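Local coordinates for protein subclass B3 metallo-beta-lactamase (Sphingobium indicum, PDB 7LUU) that hydrolyses beta-lactam antibiotics as a dizinc subclass B3 metallo-beta-lactamase, unusual in having a glutamate in its active site, at residues A[178-181]-A[182-185]; A[210-214]-A[215-219]. One frame throughout, in Å; residues are numbered along the deposited sequence.

Contact 1: A[178-181]-A[182-185]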
ATOM      1  N   VAL A 178     -10.954  -0.069  10.995  1.00 16.14           N
ATOM      2  CA  VAL A 178      -9.657   0.471  11.422  1.00 17.04           C
ATOM      3  C   VAL A 178      -8.880  -0.603  12.180  1.00 16.31           C
ATOM      4  O   VAL A 178      -9.412  -1.230  13.110  1.00 19.00           O
ATOM      5  CB  VAL A 178      -9.856   1.699  12.310  1.00 18.96           C
ATOM      6  CG1 VAL A 178      -8.565   2.147  12.975  1.00 18.39           C
ATOM      7  CG2 VAL A 178     -10.430   2.823  11.470  1.00 19.41           C
ATOM      8  N   MET A 179      -7.616  -0.793  11.815  1.00 16.24           N
ATOM      9  CA  MET A 179      -6.680  -1.593  12.639  1.00 15.72           C
ATOM     10  C   MET A 179      -5.704  -0.705  13.378  1.00 18.24           C
ATOM     11  O   MET A 179      -5.154   0.232  12.798  1.00 19.08           O
ATOM     12  CB  MET A 179      -5.828  -2.455  11.764  1.00 18.14           C
ATOM     13  CG  MET A 179      -6.680  -3.059  10.948  1.00 27.13           C
ATOM     14  SD  MET A 179      -7.115  -4.515  11.634  1.00 34.44           S
ATOM     15  CE  MET A 179      -6.201  -5.188  10.296  1.00 15.19           C
ATOM     16  N   LYS A 180      -5.429  -1.085  14.622  1.00 18.44           N
ATOM     17  CA  LYS A 180      -4.383  -0.465  15.417  1.00 17.65           C
ATOM     18  C   LYS A 180      -3.045  -1.073  15.078  1.00 18.33           C
ATOM     19  O   LYS A 180      -2.946  -2.148  14.509  1.00 18.07           O
ATOM     20  CB  LYS A 180      -4.638  -0.736  16.897  1.00 18.11           C
ATOM     21  CG  LYS A 180      -5.952  -0.147  17.396  1.00 25.37           C
ATOM     22  CD  LYS A 180      -5.986  -0.218  18.891  1.00 30.31           C
ATOM     23  CE  LYS A 180      -7.192   0.485  19.475  1.00 37.55           C
ATOM     24  NZ  LYS A 180      -7.630  -0.172  20.749  1.00 47.54           N
ATOM     25  N   ASP A 181      -2.008  -0.303  15.338  1.00 16.65           N
ATOM     26  CA  ASP A 181      -0.667  -0.835  15.171  1.00 17.62           C
ATOM     27  C   ASP A 181      -0.482  -2.132  15.965  1.00 17.12           C
ATOM     28  O   ASP A 181      -0.801  -2.201  17.162  1.00 19.45           O
ATOM     29  CB  ASP A 181       0.330   0.223  15.633  1.00 16.87           C
ATOM     30  CG  ASP A 181       1.748  -0.249  15.504  1.00 17.97           C
ATOM     31  OD1 ASP A 181       2.083  -0.824  14.471  1.00 18.73           O
ATOM     32  OD2 ASP A 181       2.565  -0.052  16.460  1.00 21.34           O
ATOM     33  N   GLY A 182      -0.007  -3.188  15.292  1.00 18.47           N
ATOM     34  CA  GLY A 182       0.166  -4.494  15.938  1.00 20.76           C
ATOM     35  C   GLY A 182      -1.072  -5.375  15.934  1.00 18.43           C
ATOM     36  O   GLY A 182      -0.976  -6.561  16.320  1.00 18.29           O
ATOM     37  N   GLU A 183      -2.210  -4.874  15.472  1.00 17.26           N
ATOM     38  CA  GLU A 183      -3.436  -5.665  15.494  1.00 17.60           C
ATOM     39  C   GLU A 183      -3.362  -6.724  14.408  1.00 17.38           C
ATOM     40  O   GLU A 183      -2.760  -6.490  13.347  1.00 17.27           O
ATOM     41  CB  GLU A 183      -4.654  -4.740  15.255  1.00 17.64           C
ATOM     42  CG  GLU A 183      -5.993  -5.484  15.443  1.00 20.33           C
ATOM     43  CD  GLU A 183      -7.207  -4.548  15.386  1.00 26.38           C
ATOM     44  OE1 GLU A 183      -7.054  -3.324  15.556  1.00 23.78           O
ATOM     45  OE2 GLU A 183      -8.304  -5.094  15.143  1.00 29.26           O
ATOM     46  N   VAL A 184      -4.025  -7.882  14.651  1.00 17.88           N
ATOM     47  CA  VAL A 184      -3.999  -9.003  13.692  1.00 17.79           C
ATOM     48  C   VAL A 184      -5.396  -9.222  13.153  1.00 21.16           C
ATOM     49  O   VAL A 184      -6.383  -9.222  13.916  1.00 20.91           O
ATOM     50  CB  VAL A 184      -3.430 -10.295  14.328  1.00 18.67           C
ATOM     51  CG1 VAL A 184      -3.280 -11.420  13.247  1.00 20.28           C
ATOM     52  CG2 VAL A 184      -2.074 -10.015  14.958  1.00 20.36           C
ATOM     53  N   LEU A 185      -5.497  -9.385  11.839  1.00 17.34           N
ATOM     54  CA  LEU A 185      -6.727  -9.787  11.140  1.00 17.53           C
ATOM     55  C   LEU A 185      -6.636 -11.280  10.826  1.00 20.53           C
ATOM     56  O   LEU A 185      -5.719 -11.713  10.104  1.00 18.70           O
ATOM     57  CB  LEU A 185      -6.866  -8.946   9.863  1.00 18.77           C
ATOM     58  CG  LEU A 185      -7.975  -9.398   8.922  1.00 20.35           C
ATOM     59  CD1 LEU A 185      -9.272  -9.204   9.710  1.00 27.32           C
ATOM     60  CD2 LEU A 185      -7.951  -8.511   7.669  1.00 22.07           C
TER
HETATM   61  O   HOH W   1     -10.176  -3.950  13.578  1.00 22.39           O

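Contact 2: A[210-214]-A[215-219]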
ATOM      1  N   ASN A 210       2.248 -14.809   6.947  1.00 16.26           N
ATOM      2  CA  ASN A 210       2.933 -16.026   6.483  1.00 16.94           C
ATOM      3  C   ASN A 210       2.185 -16.660   5.311  1.00 19.42           C
ATOM      4  O   ASN A 210       0.947 -16.729   5.309  1.00 18.47           O
ATOM      5  CB  ASN A 210       2.994 -17.041   7.623  1.00 20.16           C
ATOM      6  CG  ASN A 210       4.222 -16.875   8.514  1.00 27.25           C
ATOM      7  OD1 ASN A 210       5.087 -16.036   8.240  1.00 25.41           O
ATOM      8  ND2 ASN A 210       4.312 -17.699   9.585  1.00 24.36           N
ATOM      9  N   ALA A 211       2.957 -17.111   4.315  1.00 17.10           N
ATOM     10  CA  ALA A 211       2.461 -17.908   3.201  1.00 18.50           C
ATOM     11  C   ALA A 211       3.208 -19.220   3.229  1.00 18.48           C
ATOM     12  O   ALA A 211       4.422 -19.236   3.477  1.00 20.24           O
ATOM     13  CB  ALA A 211       2.661 -17.178   1.852  1.00 19.10           C
ATOM     14  N   CYS A 212       2.474 -20.329   3.063  1.00 19.67           N
ATOM     15  CA  CYS A 212       3.090 -21.631   3.240  1.00 20.41           C
ATOM     16  C   CYS A 212       2.894 -22.497   2.012  1.00 20.96           C
ATOM     17  O   CYS A 212       1.878 -22.397   1.340  1.00 24.42           O
ATOM     18  CB  CYS A 212       2.504 -22.375   4.466  1.00 21.85           C
ATOM     19  SG  CYS A 212       2.692 -21.368   5.991  1.00 28.64           S
ATOM     20  N   GLU A 213       3.885 -23.365   1.764  1.00 27.86           N
ATOM     21  CA  GLU A 213       3.791 -24.437   0.764  1.00 27.49           C
ATOM     22  C   GLU A 213       4.197 -25.693   1.493  1.00 26.82           C
ATOM     23  O   GLU A 213       5.372 -25.822   1.854  1.00 29.90           O
ATOM     24  CB  GLU A 213       4.701 -24.177  -0.434  1.00 26.05           C
ATOM     25  CG  GLU A 213       4.165 -22.981  -1.304  1.00 25.75           C
ATOM     26  CD  GLU A 213       5.009 -22.638  -2.518  1.00 35.03           C
ATOM     27  OE1 GLU A 213       5.970 -23.416  -2.818  1.00 34.61           O
ATOM     28  OE2 GLU A 213       4.739 -21.606  -3.198  1.00 30.71           O
ATOM     29  N   GLY A 214       3.228 -26.580   1.716  1.00 29.48           N
ATOM     30  CA  GLY A 214       3.462 -27.762   2.528  1.00 35.67           C
ATOM     31  C   GLY A 214       3.903 -27.333   3.908  1.00 34.91           C
ATOM     32  O   GLY A 214       3.224 -26.543   4.590  1.00 39.46           O
ATOM     33  N   LYS A 215       5.098 -27.770   4.297  1.00 36.93           N
ATOM     34  CA  LYS A 215       5.603 -27.442   5.615  1.00 34.74           C
ATOM     35  C   LYS A 215       6.520 -26.229   5.616  1.00 35.34           C
ATOM     36  O   LYS A 215       7.070 -25.893   6.666  1.00 39.71           O
ATOM     37  CB  LYS A 215       6.320 -28.652   6.214  1.00 36.66           C
ATOM     38  CG  LYS A 215       5.436 -29.876   6.343  1.00 43.77           C
ATOM     39  CD  LYS A 215       6.300 -31.116   6.557  1.00 47.11           C
ATOM     40  CE  LYS A 215       5.476 -32.354   6.863  1.00 47.48           C
ATOM     41  NZ  LYS A 215       6.357 -33.510   7.243  1.00 54.90           N
ATOM     42  N   ARG A 216       6.706 -25.546   4.491  1.00 27.23           N
ATOM     43  CA  ARG A 216       7.641 -24.421   4.465  1.00 27.82           C
ATOM     44  C   ARG A 216       6.839 -23.135   4.409  1.00 27.42           C
ATOM     45  O   ARG A 216       5.898 -23.058   3.620  1.00 27.41           O
ATOM     46  CB  ARG A 216       8.574 -24.492   3.259  1.00 33.49           C
ATOM     47  CG  ARG A 216       9.356 -25.815   3.216  1.00 45.15           C
ATOM     48  CD  ARG A 216      10.660 -25.648   2.428  1.00 60.59           C
ATOM     49  NE  ARG A 216      10.418 -25.099   1.089  1.00 63.05           N
ATOM     50  CZ  ARG A 216      10.764 -23.876   0.685  1.00 65.77           C
ATOM     51  NH1 ARG A 216      11.400 -23.034   1.510  1.00 68.01           N
ATOM     52  NH2 ARG A 216      10.494 -23.511  -0.563  1.00 61.71           N
ATOM     53  N   CYS A 217       7.141 -22.203   5.316  1.00 22.64           N
ATOM     54  CA  CYS A 217       6.428 -20.942   5.342  1.00 21.22           C
ATOM     55  C   CYS A 217       7.417 -19.811   5.145  1.00 23.24           C
ATOM     56  O   CYS A 217       8.581 -19.905   5.540  1.00 24.86           O
ATOM     57  CB  CYS A 217       5.698 -20.663   6.634  1.00 32.99           C
ATOM     58  SG  CYS A 217       4.425 -21.994   7.014  1.00 36.29           S
ATOM     59  N   LYS A 218       6.933 -18.751   4.513  1.00 21.10           N
ATOM     60  CA  LYS A 218       7.738 -17.542   4.324  1.00 19.40           C
ATOM     61  C   LYS A 218       6.963 -16.363   4.865  1.00 19.87           C
ATOM     62  O   LYS A 218       5.752 -16.253   4.637  1.00 20.09           O
ATOM     63  CB  LYS A 218       8.053 -17.232   2.877  1.00 20.67           C
ATOM     64  CG  LYS A 218       9.027 -18.250   2.269  1.00 22.31           C
ATOM     65  CD  LYS A 218       9.396 -17.751   0.827  1.00 23.63           C
ATOM     66  CE  LYS A 218      10.188 -18.765   0.020  1.00 33.41           C
ATOM     67  NZ  LYS A 218      11.555 -18.746   0.624  1.00 39.50           N
ATOM     68  N   ALA A 219       7.661 -15.477   5.536  1.00 17.49           N
ATOM     69  CA  ALA A 219       7.093 -14.248   6.056  1.00 16.61           C
ATOM     70  C   ALA A 219       7.083 -13.180   4.970  1.00 19.53           C
ATOM     71  O   ALA A 219       8.162 -12.761   4.500  1.00 17.48           O
ATOM     72  CB  ALA A 219       7.939 -13.768   7.226  1.00 20.04           C
TER
HETATM   73  O   HOH W   2       8.470 -24.340  -1.658  1.00 36.12           O

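Contact 1: A[178-181]-A[182-185]
The backbone N of K180 donates a nearly straight hydrogen bond, 2.9 Å long, to OE1 of E183. It meets that oxygen on the anti side of the carboxylate, somewhat out of its plane. The side chain gets there because CG stands anti to the backbone N (chi1 -173°) and the chain beyond stays extended, carrying the carboxylate back along the segment 178-181. OE2, the other oxygen, takes a 2.7 Å hydrogen bond from a water that also donates to the carbonyl O of V178. Both carboxylate oxygens are therefore tied to the 178-181 backbone, one directly and one through water, which limits how far the group can rotate.

E183 also closes the turn with its own N, which bonds K180 O at 3.0 Å. This is the type II turn from K180 to E183. G182 sits at its third position with phi 86°, where a side chain would jam against D181 O. On D181 the polar end looks elsewhere, OD1 accepting from A196 N.

M179 crosses E183 at about a right angle, its SD lying 3.7 Å from OE2. The thioether bends at chi2 and chi3 and brings CE to L185 CB, 3.8 Å away, an apolar contact on the buried side. L185 itself packs on F117 and L119 of strand 115-119. The whole is a type II turn connecting edge strands of two sheets, 176-178 and 184-187, in the αβ/βα sandwich of the metallo-beta-lactamase fold.

Contact 2: A[210-214]-A[215-219]
C217 reaches across the hairpin to C212 through a disulfide, SG to SG 2.1 Å. The two residues are a non-hydrogen-bonded antiparallel pair, and their CA atoms stand just 4.0 Å apart. Both CB atoms lie on the face that also carries N210 and A219; with each SG anti to its carbonyl carbon (chi1 -57° in C212, -59° in C217), the sulfurs turn in toward one another. The torsion about the S-S bond is 103°, a right-handed disulfide. Bent CA-H...O contacts flank the bridge, from C217 CA to A211 O and from C212 CA to R216 O, 3.2 Å each.

R216 pairs with E213 at the end of the ladder. E213 N gives a 2.8 Å bond to R216 O, and R216 N returns one of 3.0 Å to E213 O. Their side chains rise from the other face. The guanidinium and carboxylate do not touch; E213 OE1 and R216 NH2 are 5.1 Å apart, and the water placed between them sits doubtfully close to the arginine. E213 OE2 instead accepts from G66 N.

K215 occupies the third position of the type II' turn from E213 to R216, its chain extended beyond CG. G214, before it, has a positive phi, a conformation that suits a residue without CB.

Residues 210-219 are the end of the two-residue-loop hairpin of strands 205-213 and 216-223. On the face that carries A211, E213, R216 and K218, the first three pack against F65 of strand 62-65, and K218 makes a cation-pi contact with that ring. Along the outer edge of strand 216-223, A219 bonds by its backbone to D261 and I262, and its N also donates to D261 OD2; there strand 262-265 continues the sheet.

Contact 1 is partly buried and contact 2 lies at the surface, yet both reach the same six-stranded sheet. Residues 182-185 enter it at its outermost strand, 184-187, whereas 210-219 form the end of an inner hairpin that projects beyond its neighbours. Their centres are 22 Å apart, with nearest atoms about 9 Å apart, so neither touches the other. Each is a tight turn carrying a glycine, but the closures differ: contact 1 adds a carboxylate and a water to its backbone bond and sets a buried methionine methyl against a leucine, while contact 2 relies on a regular antiparallel ladder locked by a covalent bridge. Both lie away from the zinc sites.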